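Side-chain contacts in ABC sugar (Ribose) transporter, periplasmic substrate-binding subunit (Rhodobacter sphaeroides, PDB 3L49), which probably binds a sugar in the periplasm as the substrate-binding subunit of an ABC transporter: residues A64-L69 with L254-V259; G86-T91 with A260-G265. All coordinates share one frame; numbering follows the deposited sequence.

Interaction 1 of 2, residues A64-L69 with L254-V259; sequences AIIEQL and LAVQNV
Ala-64 and Ile-66 pack on Val-256 and Val-259 in a buried, wholly apolar helix-on-sheet contact within one lobe of a type I periplasmic binding protein. Strand 64-68 belongs to the central, parallel part of that lobe's sheet, between strands 7-12 and 89-92, and helix 248-263 lies along one face of it, nearly antiparallel to the strand: the short axes make 155° and come within 9.8 Å. The two residues that do the touching are two apart on the strand, which puts both on the helix side of the sheet, while Ile-65 between them points away. Val-259 points at the strand, and Val-256, three residues earlier, comes in from the flank of the helix. Ile-66 does most of the work. Its CG1 branch stands anti to the carbonyl carbon (chi1 -43°), and the extended chi2 carries CD1 out to where it touches both valines, 3.8 Å from Val-256 CG2 and 3.9 Å from Val-259 CG2. It meets Val-256 at roughly a right angle and Val-259 more obliquely. Ile-8 and Phe-90, from the flanking strands, also touch Val-259. The valine's two methyls divide the strand between them: while CG2 rests on Ile-66, CG1, anti to its own backbone N, reaches the methyl of Ala-64, with Val-259 CG1 and Ala-64 CB 3.8 Å apart.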
# COMPACT_ATOMS: atom_id res chain seq x y z
N ALA A 64 -20.76 2.04 -12.79
CA ALA A 64 -19.55 1.26 -12.51
C ALA A 64 -19.17 1.27 -11.03
O ALA A 64 -19.59 2.14 -10.27
CB ALA A 64 -18.36 1.74 -13.35
N ILE A 65 -18.35 0.29 -10.63
CA ILE A 65 -17.83 0.22 -9.26
C ILE A 65 -16.30 0.34 -9.25
O ILE A 65 -15.61 -0.29 -10.07
CB ILE A 65 -18.31 -1.08 -8.56
CG1 ILE A 65 -19.82 -1.00 -8.29
CG2 ILE A 65 -17.54 -1.35 -7.25
CD1 ILE A 65 -20.48 -2.32 -7.89
N ILE A 66 -15.77 1.18 -8.35
CA ILE A 66 -14.33 1.22 -8.07
C ILE A 66 -14.03 0.61 -6.71
O ILE A 66 -14.53 1.07 -5.69
CB ILE A 66 -13.71 2.63 -8.14
CG1 ILE A 66 -14.21 3.42 -9.35
CG2 ILE A 66 -12.19 2.50 -8.21
CD1 ILE A 66 -13.65 4.84 -9.43
N GLU A 67 -13.22 -0.43 -6.69
CA GLU A 67 -12.86 -1.08 -5.45
C GLU A 67 -11.46 -0.63 -5.03
O GLU A 67 -10.54 -0.61 -5.84
CB GLU A 67 -12.93 -2.60 -5.64
CG GLU A 67 -13.10 -3.42 -4.37
CD GLU A 67 -11.84 -3.45 -3.51
OE1 GLU A 67 -10.73 -3.48 -4.08
OE2 GLU A 67 -11.98 -3.44 -2.27
N GLN A 68 -11.28 -0.28 -3.76
CA GLN A 68 -9.96 0.14 -3.27
C GLN A 68 -9.43 -0.74 -2.13
O GLN A 68 -10.05 -0.82 -1.07
CB GLN A 68 -10.01 1.60 -2.84
CG GLN A 68 -8.77 2.11 -2.15
CD GLN A 68 -8.85 3.59 -1.88
OE1 GLN A 68 -9.35 4.35 -2.70
NE2 GLN A 68 -8.35 4.01 -0.72
N LEU A 69 -8.29 -1.38 -2.38
CA LEU A 69 -7.56 -2.21 -1.39
C LEU A 69 -8.35 -3.33 -0.73
O LEU A 69 -9.42 -3.71 -1.20
CB LEU A 69 -6.86 -1.33 -0.34
CG LEU A 69 -5.63 -0.58 -0.86
CD1 LEU A 69 -5.41 0.69 -0.07
CD2 LEU A 69 -4.39 -1.48 -0.83
N LEU A 254 -6.92 9.08 -11.63
CA LEU A 254 -6.69 8.34 -12.88
C LEU A 254 -7.65 7.17 -13.06
O LEU A 254 -8.05 6.85 -14.18
CB LEU A 254 -5.25 7.84 -12.94
CG LEU A 254 -4.10 8.80 -13.25
CD1 LEU A 254 -2.77 8.19 -12.80
CD2 LEU A 254 -4.07 9.15 -14.74
N ALA A 255 -8.00 6.54 -11.94
CA ALA A 255 -8.97 5.45 -11.90
C ALA A 255 -10.35 5.88 -12.38
O ALA A 255 -11.01 5.15 -13.11
CB ALA A 255 -9.05 4.86 -10.49
N VAL A 256 -10.76 7.09 -12.00
CA VAL A 256 -12.06 7.64 -12.39
C VAL A 256 -12.10 7.96 -13.89
O VAL A 256 -13.13 7.79 -14.54
CB VAL A 256 -12.46 8.86 -11.51
CG1 VAL A 256 -13.78 9.48 -11.96
CG2 VAL A 256 -12.58 8.44 -10.06
N GLN A 257 -10.98 8.40 -14.45
CA GLN A 257 -10.99 8.64 -15.90
C GLN A 257 -10.81 7.37 -16.72
O GLN A 257 -11.13 7.38 -17.90
CB GLN A 257 -10.08 9.77 -16.35
CG GLN A 257 -8.95 10.11 -15.44
CD GLN A 257 -8.71 11.60 -15.39
OE1 GLN A 257 -7.59 12.05 -15.59
NE2 GLN A 257 -9.76 12.37 -15.12
N ASN A 258 -10.34 6.30 -16.11
CA ASN A 258 -10.46 4.98 -16.71
C ASN A 258 -11.93 4.54 -16.78
O ASN A 258 -12.37 4.00 -17.79
CB ASN A 258 -9.62 3.95 -15.97
CG ASN A 258 -8.16 4.00 -16.38
OD1 ASN A 258 -7.84 4.18 -17.55
ND2 ASN A 258 -7.27 3.84 -15.40
N VAL A 259 -12.67 4.80 -15.70
CA VAL A 259 -14.12 4.60 -15.68
C VAL A 259 -14.80 5.46 -16.76
O VAL A 259 -15.56 4.96 -17.58
CB VAL A 259 -14.73 4.94 -14.30
CG1 VAL A 259 -16.23 4.72 -14.31
CG2 VAL A 259 -14.10 4.10 -13.21

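Interaction 2 of 2, residues G86-T91 with A260-G265; sequences GIPLFT and ARHLAG
At the edge of the helix-sheet interface of a Rossmann-like lobe, the last turn of helix 248-263 lays His-262 against Phe-90 and Pro-88, at the start of strand 89-92. Phe-90 and His-262 form an offset edge-to-face aromatic pair, with centroids 5.6 Å apart and planes at 72°; the phenylalanine gives its edge and the imidazole its face. The touching is done by the far end of the phenyl ring: Phe-90 CZ lies 3.5 Å from His-262 CB and 3.7 Å from His-262 CG, both of them near the plane of the phenyl ring. With CG anti to its backbone N (chi1 173°), the imidazole extends along the sheet from Phe-90 to Pro-88, and there His-262 NE2 comes within 4.0 Å of Pro-88 CB. The pyrrolidine ring meets the imidazole at about a right angle through CB and CG, a van der Waals contact with no polar partner on the proline side. Ile-100, in a nearby loop, touches both Pro-88 and His-262, while Asn-258 of the same helix packs on the phenyl ring. Cutting the histidine back to an alanine would keep the CB contact but is likely to cost Phe-90 its aromatic partner and open a gap beside Pro-88. Just beyond the histidine the helix stops in a Schellman motif, in which Gly-265 has positive phi and its backbone N-H bonds to His-262 O, N to O 3.1 Å. A helix packed on the face of a parallel sheet in this way, its last turn near the start of a strand, belongs to the alpha/beta layering of the periplasmic binding protein fold.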
# COMPACT_ATOMS: atom_id res chain seq x y z
N GLY A 86 -23.32 -7.61 -14.15
CA GLY A 86 -23.03 -6.86 -15.37
C GLY A 86 -22.60 -5.42 -15.13
O GLY A 86 -22.83 -4.55 -15.97
N ILE A 87 -21.98 -5.18 -13.97
CA ILE A 87 -21.52 -3.84 -13.61
C ILE A 87 -20.00 -3.78 -13.82
O ILE A 87 -19.28 -4.63 -13.29
CB ILE A 87 -21.87 -3.49 -12.13
CG1 ILE A 87 -23.38 -3.60 -11.88
CG2 ILE A 87 -21.37 -2.09 -11.75
CD1 ILE A 87 -23.75 -3.76 -10.40
N PRO A 88 -19.53 -2.79 -14.60
CA PRO A 88 -18.10 -2.59 -14.87
C PRO A 88 -17.30 -2.38 -13.59
O PRO A 88 -17.66 -1.55 -12.75
CB PRO A 88 -18.09 -1.33 -15.74
CG PRO A 88 -19.43 -1.28 -16.35
CD PRO A 88 -20.36 -1.80 -15.32
N LEU A 89 -16.22 -3.14 -13.44
CA LEU A 89 -15.40 -3.10 -12.24
C LEU A 89 -14.00 -2.54 -12.50
O LEU A 89 -13.30 -2.95 -13.43
CB LEU A 89 -15.35 -4.48 -11.56
CG LEU A 89 -14.52 -4.70 -10.29
CD1 LEU A 89 -14.88 -3.72 -9.16
CD2 LEU A 89 -14.66 -6.14 -9.82
N PHE A 90 -13.61 -1.57 -11.68
CA PHE A 90 -12.32 -0.93 -11.75
C PHE A 90 -11.72 -1.02 -10.36
O PHE A 90 -12.46 -1.02 -9.37
CB PHE A 90 -12.49 0.54 -12.16
CG PHE A 90 -12.94 0.70 -13.57
CD1 PHE A 90 -12.01 0.89 -14.59
CD2 PHE A 90 -14.29 0.64 -13.91
CE1 PHE A 90 -12.41 1.03 -15.91
CE2 PHE A 90 -14.70 0.78 -15.23
CZ PHE A 90 -13.75 0.97 -16.23
N THR A 91 -10.41 -1.15 -10.27
CA THR A 91 -9.76 -1.17 -8.96
C THR A 91 -8.68 -0.12 -8.82
O THR A 91 -8.07 0.29 -9.80
CB THR A 91 -9.13 -2.54 -8.62
OG1 THR A 91 -8.23 -2.91 -9.67
CG2 THR A 91 -10.20 -3.62 -8.44
N ALA A 260 -14.50 6.76 -16.74
CA ALA A 260 -15.10 7.71 -17.67
C ALA A 260 -14.75 7.41 -19.13
O ALA A 260 -15.55 7.69 -20.02
CB ALA A 260 -14.68 9.12 -17.31
N ARG A 261 -13.58 6.83 -19.36
CA ARG A 261 -13.14 6.47 -20.71
C ARG A 261 -13.93 5.28 -21.21
O ARG A 261 -14.46 5.30 -22.32
CB ARG A 261 -11.64 6.14 -20.72
CG ARG A 261 -10.90 6.63 -21.94
CD ARG A 261 -9.45 6.14 -21.97
NE ARG A 261 -8.66 6.94 -22.90
CZ ARG A 261 -8.59 6.74 -24.22
NH1 ARG A 261 -9.26 5.75 -24.79
NH2 ARG A 261 -7.83 7.53 -24.96
N HIS A 262 -14.03 4.26 -20.37
CA HIS A 262 -14.73 3.01 -20.66
C HIS A 262 -16.21 3.23 -20.99
O HIS A 262 -16.76 2.59 -21.90
CB HIS A 262 -14.60 2.07 -19.47
CG HIS A 262 -15.42 0.82 -19.58
ND1 HIS A 262 -15.02 -0.26 -20.34
CD2 HIS A 262 -16.61 0.49 -19.03
CE1 HIS A 262 -15.94 -1.21 -20.25
NE2 HIS A 262 -16.91 -0.78 -19.47
N LEU A 263 -16.85 4.13 -20.24
CA LEU A 263 -18.28 4.37 -20.39
C LEU A 263 -18.58 5.20 -21.64
O LEU A 263 -19.69 5.15 -22.18
CB LEU A 263 -18.85 5.02 -19.12
CG LEU A 263 -18.89 4.15 -17.86
CD1 LEU A 263 -19.27 4.95 -16.64
CD2 LEU A 263 -19.82 2.95 -18.02
N ALA A 264 -17.59 5.96 -22.10
CA ALA A 264 -17.69 6.67 -23.37
C ALA A 264 -17.30 5.77 -24.55
O ALA A 264 -17.02 6.27 -25.64
CB ALA A 264 -16.82 7.93 -23.33
N GLY A 265 -17.28 4.45 -24.33
CA GLY A 265 -16.96 3.46 -25.36
C GLY A 265 -15.53 3.51 -25.89
O GLY A 265 -15.29 3.27 -27.07

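How the interactions relate
Interactions 1 and 2 are successive parts of one interface, their centres 8 Å apart: both use helix 248-263, and strands 64-68 and 89-92 are neighbours in the sheet beneath it. The strands are joined by backbone pairs that are probable hydrogen bonds, Glu-67 N to Phe-90 O at 2.8 Å and Ile-65 O to Phe-90 N at 2.9 Å. Packing ties the two contacts as well: Ala-64 CB lies 3.4 Å from Pro-88 O, and Phe-90 CE1 lies 3.5 Å from Asn-258 O of the helix. Interaction 1 is the buried part and interaction 2 the more exposed end. The side chain of Ile-66 is about 14 Å from the bound, unidentified ligand, so interaction 1 does not line its pocket directly.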